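Local coordinates for TATA-binding protein (Sulfolobus acidocaldarius, PDB 1MP9) that probably acts as a general archaeal transcription factor, binding the TATA box promoter element near the transcription start so that RNA polymerase can transcribe the gene, at residues N14-V19 against V110-L115; L24-D29 against Y94-T99. One frame throughout, in Å; residues are numbered along the deposited sequence.

Contact 1: N14-V19 against V110-L115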
ATOM      1  N   ASN A  14       0.629   6.467  16.602  1.00 21.32           N
ATOM      2  CA  ASN A  14      -0.600   7.208  16.840  1.00 24.29           C
ATOM      3  C   ASN A  14      -1.743   6.556  16.056  1.00 22.90           C
ATOM      4  O   ASN A  14      -1.602   6.314  14.855  1.00 24.23           O
ATOM      5  CB  ASN A  14      -0.428   8.651  16.366  1.00 27.12           C
ATOM      6  CG  ASN A  14      -1.580   9.528  16.775  1.00 32.30           C
ATOM      7  OD1 ASN A  14      -1.842   9.701  17.970  1.00 37.41           O
ATOM      8  ND2 ASN A  14      -2.283  10.096  15.794  1.00 34.80           N
ATOM      9  N   ILE A  15      -2.863   6.263  16.713  1.00 22.12           N
ATOM     10  CA  ILE A  15      -4.011   5.691  16.004  1.00 19.82           C
ATOM     11  C   ILE A  15      -4.767   6.839  15.371  1.00 20.62           C
ATOM     12  O   ILE A  15      -5.159   7.780  16.049  1.00 21.18           O
ATOM     13  CB  ILE A  15      -4.921   4.940  16.929  1.00 20.90           C
ATOM     14  CG1 ILE A  15      -4.134   3.746  17.481  1.00 24.12           C
ATOM     15  CG2 ILE A  15      -6.213   4.477  16.156  1.00 20.26           C
ATOM     16  CD1 ILE A  15      -4.938   2.818  18.340  1.00 29.10           C
ATOM     17  N   GLU A  16      -4.927   6.781  14.057  1.00 18.60           N
ATOM     18  CA  GLU A  16      -5.624   7.830  13.323  1.00 18.94           C
ATOM     19  C   GLU A  16      -7.109   7.509  13.173  1.00 20.15           C
ATOM     20  O   GLU A  16      -7.932   8.407  13.157  1.00 19.77           O
ATOM     21  CB  GLU A  16      -5.011   7.974  11.923  1.00 19.27           C
ATOM     22  CG  GLU A  16      -3.511   8.340  11.905  1.00 21.99           C
ATOM     23  CD  GLU A  16      -3.233   9.664  12.604  1.00 22.95           C
ATOM     24  OE1 GLU A  16      -4.190  10.424  12.820  1.00 22.93           O
ATOM     25  OE2 GLU A  16      -2.064   9.947  12.940  1.00 26.96           O
ATOM     26  N   ASN A  17      -7.455   6.232  13.036  1.00 19.35           N
ATOM     27  CA  ASN A  17      -8.847   5.884  12.846  1.00 20.53           C
ATOM     28  C   ASN A  17      -9.079   4.402  13.027  1.00 20.56           C
ATOM     29  O   ASN A  17      -8.210   3.581  12.758  1.00 20.64           O
ATOM     30  CB  ASN A  17      -9.325   6.242  11.429  1.00 21.48           C
ATOM     31  CG  ASN A  17     -10.821   6.064  11.273  1.00 22.51           C
ATOM     32  OD1 ASN A  17     -11.574   6.423  12.172  1.00 21.99           O
ATOM     33  ND2 ASN A  17     -11.265   5.540  10.131  1.00 20.76           N
ATOM     34  N   ILE A  18     -10.271   4.071  13.479  1.00 20.73           N
ATOM     35  CA  ILE A  18     -10.635   2.677  13.642  1.00 22.35           C
ATOM     36  C   ILE A  18     -11.949   2.481  12.885  1.00 22.86           C
ATOM     37  O   ILE A  18     -12.851   3.316  12.982  1.00 22.88           O
ATOM     38  CB  ILE A  18     -10.867   2.327  15.115  1.00 22.65           C
ATOM     39  CG1 ILE A  18      -9.558   2.482  15.900  1.00 21.44           C
ATOM     40  CG2 ILE A  18     -11.436   0.884  15.221  1.00 25.12           C
ATOM     41  CD1 ILE A  18      -9.723   2.329  17.379  1.00 19.89           C
ATOM     42  N   VAL A  19     -12.041   1.416  12.103  1.00 21.60           N
ATOM     43  CA  VAL A  19     -13.295   1.128  11.411  1.00 21.77           C
ATOM     44  C   VAL A  19     -13.769  -0.156  12.060  1.00 21.53           C
ATOM     45  O   VAL A  19     -13.025  -1.148  12.092  1.00 20.03           O
ATOM     46  CB  VAL A  19     -13.117   0.886   9.861  1.00 22.27           C
ATOM     47  CG1 VAL A  19     -14.509   0.584   9.203  1.00 23.54           C
ATOM     48  CG2 VAL A  19     -12.525   2.115   9.197  1.00 23.13           C
ATOM     49  N   VAL A 110      -6.209   2.313  11.263  1.00 18.85           N
ATOM     50  CA  VAL A 110      -5.226   3.026  10.459  1.00 19.08           C
ATOM     51  C   VAL A 110      -4.419   3.803  11.482  1.00 17.22           C
ATOM     52  O   VAL A 110      -4.983   4.495  12.329  1.00 18.40           O
ATOM     53  CB  VAL A 110      -5.859   4.043   9.466  1.00 20.19           C
ATOM     54  CG1 VAL A 110      -4.695   4.844   8.764  1.00 19.11           C
ATOM     55  CG2 VAL A 110      -6.739   3.299   8.412  1.00 18.90           C
ATOM     56  N   ALA A 111      -3.107   3.672  11.446  1.00 16.45           N
ATOM     57  CA  ALA A 111      -2.276   4.405  12.403  1.00 18.08           C
ATOM     58  C   ALA A 111      -1.155   5.062  11.687  1.00 19.26           C
ATOM     59  O   ALA A 111      -0.846   4.711  10.539  1.00 18.58           O
ATOM     60  CB  ALA A 111      -1.652   3.446  13.454  1.00 19.20           C
ATOM     61  N   SER A 112      -0.539   6.024  12.360  1.00 19.63           N
ATOM     62  CA  SER A 112       0.643   6.655  11.802  1.00 20.88           C
ATOM     63  C   SER A 112       1.753   6.374  12.821  1.00 20.28           C
ATOM     64  O   SER A 112       1.489   5.917  13.958  1.00 21.18           O
ATOM     65  CB  SER A 112       0.477   8.165  11.632  1.00 19.57           C
ATOM     66  OG  SER A 112       0.166   8.792  12.863  1.00 22.48           O
ATOM     67  N   ALA A 113       2.995   6.571  12.383  1.00 18.99           N
ATOM     68  CA  ALA A 113       4.129   6.410  13.262  1.00 19.33           C
ATOM     69  C   ALA A 113       5.214   7.362  12.842  1.00 20.20           C
ATOM     70  O   ALA A 113       5.267   7.806  11.682  1.00 20.27           O
ATOM     71  CB  ALA A 113       4.668   4.993  13.225  1.00 19.34           C
ATOM     72  N   ASN A 114       6.067   7.686  13.808  1.00 19.97           N
ATOM     73  CA  ASN A 114       7.230   8.520  13.569  1.00 21.46           C
ATOM     74  C   ASN A 114       8.389   7.682  14.049  1.00 19.41           C
ATOM     75  O   ASN A 114       8.511   7.442  15.260  1.00 19.94           O
ATOM     76  CB  ASN A 114       7.204   9.771  14.416  1.00 25.78           C
ATOM     77  CG  ASN A 114       7.176  11.010  13.595  1.00 34.55           C
ATOM     78  OD1 ASN A 114       6.184  11.283  12.874  1.00 38.09           O
ATOM     79  ND2 ASN A 114       8.263  11.792  13.673  1.00 34.85           N
ATOM     80  N   LEU A 115       9.252   7.262  13.132  1.00 14.91           N
ATOM     81  CA  LEU A 115      10.402   6.442  13.521  1.00 17.97           C
ATOM     82  C   LEU A 115      11.501   7.314  14.101  1.00 17.62           C
ATOM     83  O   LEU A 115      12.381   6.812  14.761  1.00 16.63           O
ATOM     84  CB  LEU A 115      10.974   5.686  12.325  1.00 19.32           C
ATOM     85  CG  LEU A 115      10.060   4.639  11.691  1.00 21.98           C
ATOM     86  CD1 LEU A 115      10.770   4.042  10.469  1.00 22.70           C
ATOM     87  CD2 LEU A 115       9.744   3.550  12.694  1.00 20.83           C
TER
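Backbone hydrogen bonds do most of the joining between segments N14-V19 and V110-L115, whose strands run antiparallel. N14 and S112 form a hydrogen-bonded pair: N14 N reaches S112 O at 2.8 Å in a nearly straight bond, and S112 N returns to N14 O at 2.7 Å, almost along the C=O axis. I15 and A111 follow as a non-hydrogen-bonded pair. Beyond them lies a classic beta bulge, in which E16 and N17 both face V110. V110 O, gripped in its carbonyl plane, accepts from E16 N at 2.9 Å and from N17 N at 3.1 Å, while V110 N closes the pair on N17 O.

These are the first strands of the two repeats, so the bulge sits at the seam of the TBP saddle. N14, N17, V110 and S112 share the face that in relatives forms the DNA-binding underside. Here the second subunit covers part of it, its E134 accepting a hydrogen bond from N17 ND2. I15 and A111 turn to the opposite face, toward helix 168-184.

The side-chain polar contact centres on E16 OE2. With psi at -34°, E16 directs its CB toward the neighbouring strand, and a bend at chi2 (-60°) carries the carboxylate alongside S112. S112 OG donates to the anti lone pair of E16 OE2 over a short 2.5 Å. N14 ND2 donates to E16 OE2 at 2.9 Å; the oxygen lies in the plane of the N14 amide, but the N-H comes in from above the carboxylate plane. Two donors on one oxygen would probably favour the ionised acid.

Van der Waals contact is slight: the A111 CB methyl lies against the N14 carbonyl, 3.2 Å from N14 O.

Contact 2: L24-D29 against Y94-T99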
ATOM      1  N   LEU A  24     -26.482  -5.598  14.738  1.00 42.10           N
ATOM      2  CA  LEU A  24     -27.679  -5.395  15.544  1.00 44.43           C
ATOM      3  C   LEU A  24     -28.634  -6.579  15.422  1.00 46.01           C
ATOM      4  O   LEU A  24     -29.773  -6.524  15.897  1.00 47.37           O
ATOM      5  CB  LEU A  24     -28.392  -4.099  15.147  1.00 43.24           C
ATOM      6  CG  LEU A  24     -27.569  -2.830  15.323  1.00 43.85           C
ATOM      7  CD1 LEU A  24     -28.455  -1.614  15.145  1.00 45.62           C
ATOM      8  CD2 LEU A  24     -26.940  -2.811  16.706  1.00 45.13           C
ATOM      9  N   ASP A  25     -28.155  -7.637  14.773  1.00 47.50           N
ATOM     10  CA  ASP A  25     -28.907  -8.885  14.579  1.00 49.35           C
ATOM     11  C   ASP A  25     -30.423  -8.681  14.421  1.00 49.40           C
ATOM     12  O   ASP A  25     -31.211  -9.059  15.296  1.00 48.83           O
ATOM     13  CB  ASP A  25     -28.599  -9.844  15.749  1.00 52.18           C
ATOM     14  CG  ASP A  25     -29.124 -11.263  15.519  1.00 54.43           C
ATOM     15  OD1 ASP A  25     -28.897 -11.835  14.424  1.00 55.85           O
ATOM     16  OD2 ASP A  25     -29.755 -11.815  16.447  1.00 55.56           O
ATOM     17  N   GLN A  26     -30.806  -8.075  13.292  1.00 48.47           N
ATOM     18  CA  GLN A  26     -32.203  -7.797  12.936  1.00 46.95           C
ATOM     19  C   GLN A  26     -32.248  -6.955  11.662  1.00 45.62           C
ATOM     20  O   GLN A  26     -31.358  -6.135  11.409  1.00 45.86           O
ATOM     21  CB  GLN A  26     -32.897  -7.010  14.033  1.00 46.29           C
ATOM     22  CG  GLN A  26     -32.221  -5.706  14.287  1.00 47.18           C
ATOM     23  CD  GLN A  26     -32.950  -4.869  15.280  1.00 46.59           C
ATOM     24  OE1 GLN A  26     -34.102  -4.523  15.068  1.00 46.96           O
ATOM     25  NE2 GLN A  26     -32.286  -4.529  16.384  1.00 47.12           N
ATOM     26  N   THR A  27     -33.291  -7.151  10.871  1.00 43.30           N
ATOM     27  CA  THR A  27     -33.468  -6.393   9.642  1.00 40.03           C
ATOM     28  C   THR A  27     -34.048  -5.041  10.035  1.00 37.50           C
ATOM     29  O   THR A  27     -34.821  -4.937  10.995  1.00 37.85           O
ATOM     30  CB  THR A  27     -34.386  -7.154   8.707  1.00 41.43           C
ATOM     31  OG1 THR A  27     -33.725  -8.377   8.336  1.00 42.77           O
ATOM     32  CG2 THR A  27     -34.720  -6.330   7.465  1.00 41.00           C
ATOM     33  N   LEU A  28     -33.654  -3.995   9.318  1.00 33.78           N
ATOM     34  CA  LEU A  28     -34.094  -2.653   9.656  1.00 30.01           C
ATOM     35  C   LEU A  28     -34.709  -1.941   8.471  1.00 27.79           C
ATOM     36  O   LEU A  28     -34.248  -2.081   7.339  1.00 27.99           O
ATOM     37  CB  LEU A  28     -32.905  -1.817  10.170  1.00 29.90           C
ATOM     38  CG  LEU A  28     -32.168  -2.127  11.487  1.00 31.00           C
ATOM     39  CD1 LEU A  28     -30.866  -1.298  11.510  1.00 30.78           C
ATOM     40  CD2 LEU A  28     -33.019  -1.787  12.714  1.00 30.27           C
ATOM     41  N   ASP A  29     -35.755  -1.174   8.750  1.00 25.85           N
ATOM     42  CA  ASP A  29     -36.435  -0.393   7.736  1.00 24.92           C
ATOM     43  C   ASP A  29     -35.783   0.989   7.857  1.00 22.78           C
ATOM     44  O   ASP A  29     -36.088   1.765   8.769  1.00 22.43           O
ATOM     45  CB  ASP A  29     -37.937  -0.330   8.041  1.00 25.05           C
ATOM     46  CG  ASP A  29     -38.705   0.546   7.059  1.00 29.43           C
ATOM     47  OD1 ASP A  29     -38.147   1.547   6.557  1.00 29.57           O
ATOM     48  OD2 ASP A  29     -39.894   0.250   6.802  1.00 29.25           O
ATOM     49  N   TYR A  94     -35.445   6.358  19.851  1.00 43.24           N
ATOM     50  CA  TYR A  94     -36.398   6.599  18.786  1.00 42.57           C
ATOM     51  C   TYR A  94     -37.039   5.372  18.159  1.00 42.70           C
ATOM     52  O   TYR A  94     -37.492   5.424  17.016  1.00 42.22           O
ATOM     53  CB  TYR A  94     -35.762   7.466  17.714  1.00 42.12           C
ATOM     54  CG  TYR A  94     -35.484   8.871  18.182  1.00 41.55           C
ATOM     55  CD1 TYR A  94     -36.529   9.767  18.420  1.00 41.96           C
ATOM     56  CD2 TYR A  94     -34.178   9.318  18.367  1.00 42.12           C
ATOM     57  CE1 TYR A  94     -36.277  11.077  18.828  1.00 41.40           C
ATOM     58  CE2 TYR A  94     -33.912  10.626  18.774  1.00 42.11           C
ATOM     59  CZ  TYR A  94     -34.966  11.498  18.998  1.00 43.37           C
ATOM     60  OH  TYR A  94     -34.700  12.803  19.343  1.00 44.61           O
ATOM     61  N   GLY A  95     -37.065   4.251  18.869  1.00 43.54           N
ATOM     62  CA  GLY A  95     -37.765   3.121  18.284  1.00 45.26           C
ATOM     63  C   GLY A  95     -37.257   1.709  18.095  1.00 47.17           C
ATOM     64  O   GLY A  95     -38.072   0.782  18.105  1.00 47.16           O
ATOM     65  N   MET A  96     -35.959   1.495  17.901  1.00 48.65           N
ATOM     66  CA  MET A  96     -35.531   0.119  17.683  1.00 50.49           C
ATOM     67  C   MET A  96     -35.285  -0.613  18.985  1.00 51.12           C
ATOM     68  O   MET A  96     -34.917  -0.015  19.991  1.00 49.09           O
ATOM     69  CB  MET A  96     -34.282   0.047  16.779  1.00 51.76           C
ATOM     70  CG  MET A  96     -32.971   0.400  17.431  1.00 52.29           C
ATOM     71  SD  MET A  96     -31.588  -0.007  16.328  1.00 54.29           S
ATOM     72  CE  MET A  96     -31.442  -1.716  16.633  1.00 53.65           C
ATOM     73  N   GLN A  97     -35.512  -1.919  18.957  1.00 53.71           N
ATOM     74  CA  GLN A  97     -35.324  -2.745  20.136  1.00 56.29           C
ATOM     75  C   GLN A  97     -34.168  -3.685  19.892  1.00 57.52           C
ATOM     76  O   GLN A  97     -33.895  -4.049  18.746  1.00 58.08           O
ATOM     77  CB  GLN A  97     -36.581  -3.571  20.423  1.00 57.92           C
ATOM     78  CG  GLN A  97     -37.877  -2.774  20.487  1.00 59.72           C
ATOM     79  CD  GLN A  97     -37.813  -1.605  21.458  1.00 61.14           C
ATOM     80  OE1 GLN A  97     -36.970  -0.708  21.253  1.00 62.59           O
ATOM     81  NE2 GLN A  97     -38.611  -1.573  22.426  1.00 62.49           N
ATOM     82  N   LEU A  98     -33.485  -4.072  20.968  1.00 57.96           N
ATOM     83  CA  LEU A  98     -32.370  -4.999  20.867  1.00 58.49           C
ATOM     84  C   LEU A  98     -32.680  -6.249  21.692  1.00 59.59           C
ATOM     85  O   LEU A  98     -33.079  -6.157  22.861  1.00 59.81           O
ATOM     86  CB  LEU A  98     -31.080  -4.342  21.360  1.00 58.35           C
ATOM     87  CG  LEU A  98     -30.355  -3.465  20.333  1.00 58.88           C
ATOM     88  CD1 LEU A  98     -31.224  -2.266  19.966  1.00 60.17           C
ATOM     89  CD2 LEU A  98     -29.033  -3.006  20.900  1.00 58.82           C
ATOM     90  N   THR A  99     -32.512  -7.417  21.083  1.00 59.14           N
ATOM     91  CA  THR A  99     -32.785  -8.659  21.794  1.00 58.82           C
ATOM     92  C   THR A  99     -31.622  -8.978  22.722  1.00 57.62           C
ATOM     93  O   THR A  99     -31.818  -9.363  23.874  1.00 57.45           O
ATOM     94  CB  THR A  99     -32.987  -9.832  20.808  1.00 59.54           C
ATOM     95  OG1 THR A  99     -34.025  -9.503  19.876  1.00 60.85           O
ATOM     96  CG2 THR A  99     -33.375 -11.094  21.553  1.00 59.75           C
TER
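The carboxamide of Q26 is the flat group that bridges the two loops. Above one face, at its nitrogen end, sits the M96 methyl, with CE only 2.9 Å from Q26 NE2. Two carbonyls flank the nitrogen edge: L24 O lies close to the amide plane, and Q97 O is tilted 25° out of it, to the side away from the methyl. One of the loops starts with a Schellman motif ending helix 77-93, where G95, with positive phi, is the C-prime residue and M96 N bonds back to L91 O. The chain then runs on as the connection between the two TBP repeats.

Q26 starts from the crowded position, its CG between the backbone N and the carbonyl carbon (chi1 60°), and extends beyond CG to reach across. Q26 NE2 donates to Q97 O at 2.9 Å in a bent bond and, with its other N-H, to a lone pair of L24 O at 3.2 Å. The first bond ties the loops together; the second braces the amide within its own loop, and together they fix its rotation. An alanine here would lose both bonds and the cover over the M96 methyl, and would probably loosen the hold of 24-29 on the inter-repeat connection.

M96 has its CB directed toward the facing loop and is bent at chi3 (-81°); its side chain crosses that of L24 at about a right angle. Helix 77-93 backs it through L91. L28 closes in more loosely, its CD2 4.2 Å from M96 CE. The tightest carbon pair is L24 CD1 against M96 CE, at 3.3 Å, shorter than usual van der Waals contact.

The two contacts show how a tandem-repeat protein is joined at its middle and also secured far from it. Contact 1 lies near the centre of the chain, and contact 2 sits about 28 Å from that centre, at the outer end of the first repeat; their own centres are 33 Å apart and they do not touch. Along the chain the order is 14-19, 24-29, 94-99, 110-115, so contact 2 falls between the halves of contact 1. Strand 12-23 leads from contact 1 into loop 24-29, and loop 94-99 leads back into strand 103-114. The connection between repeats is thus anchored at the periphery before its strand returns to the central sheet.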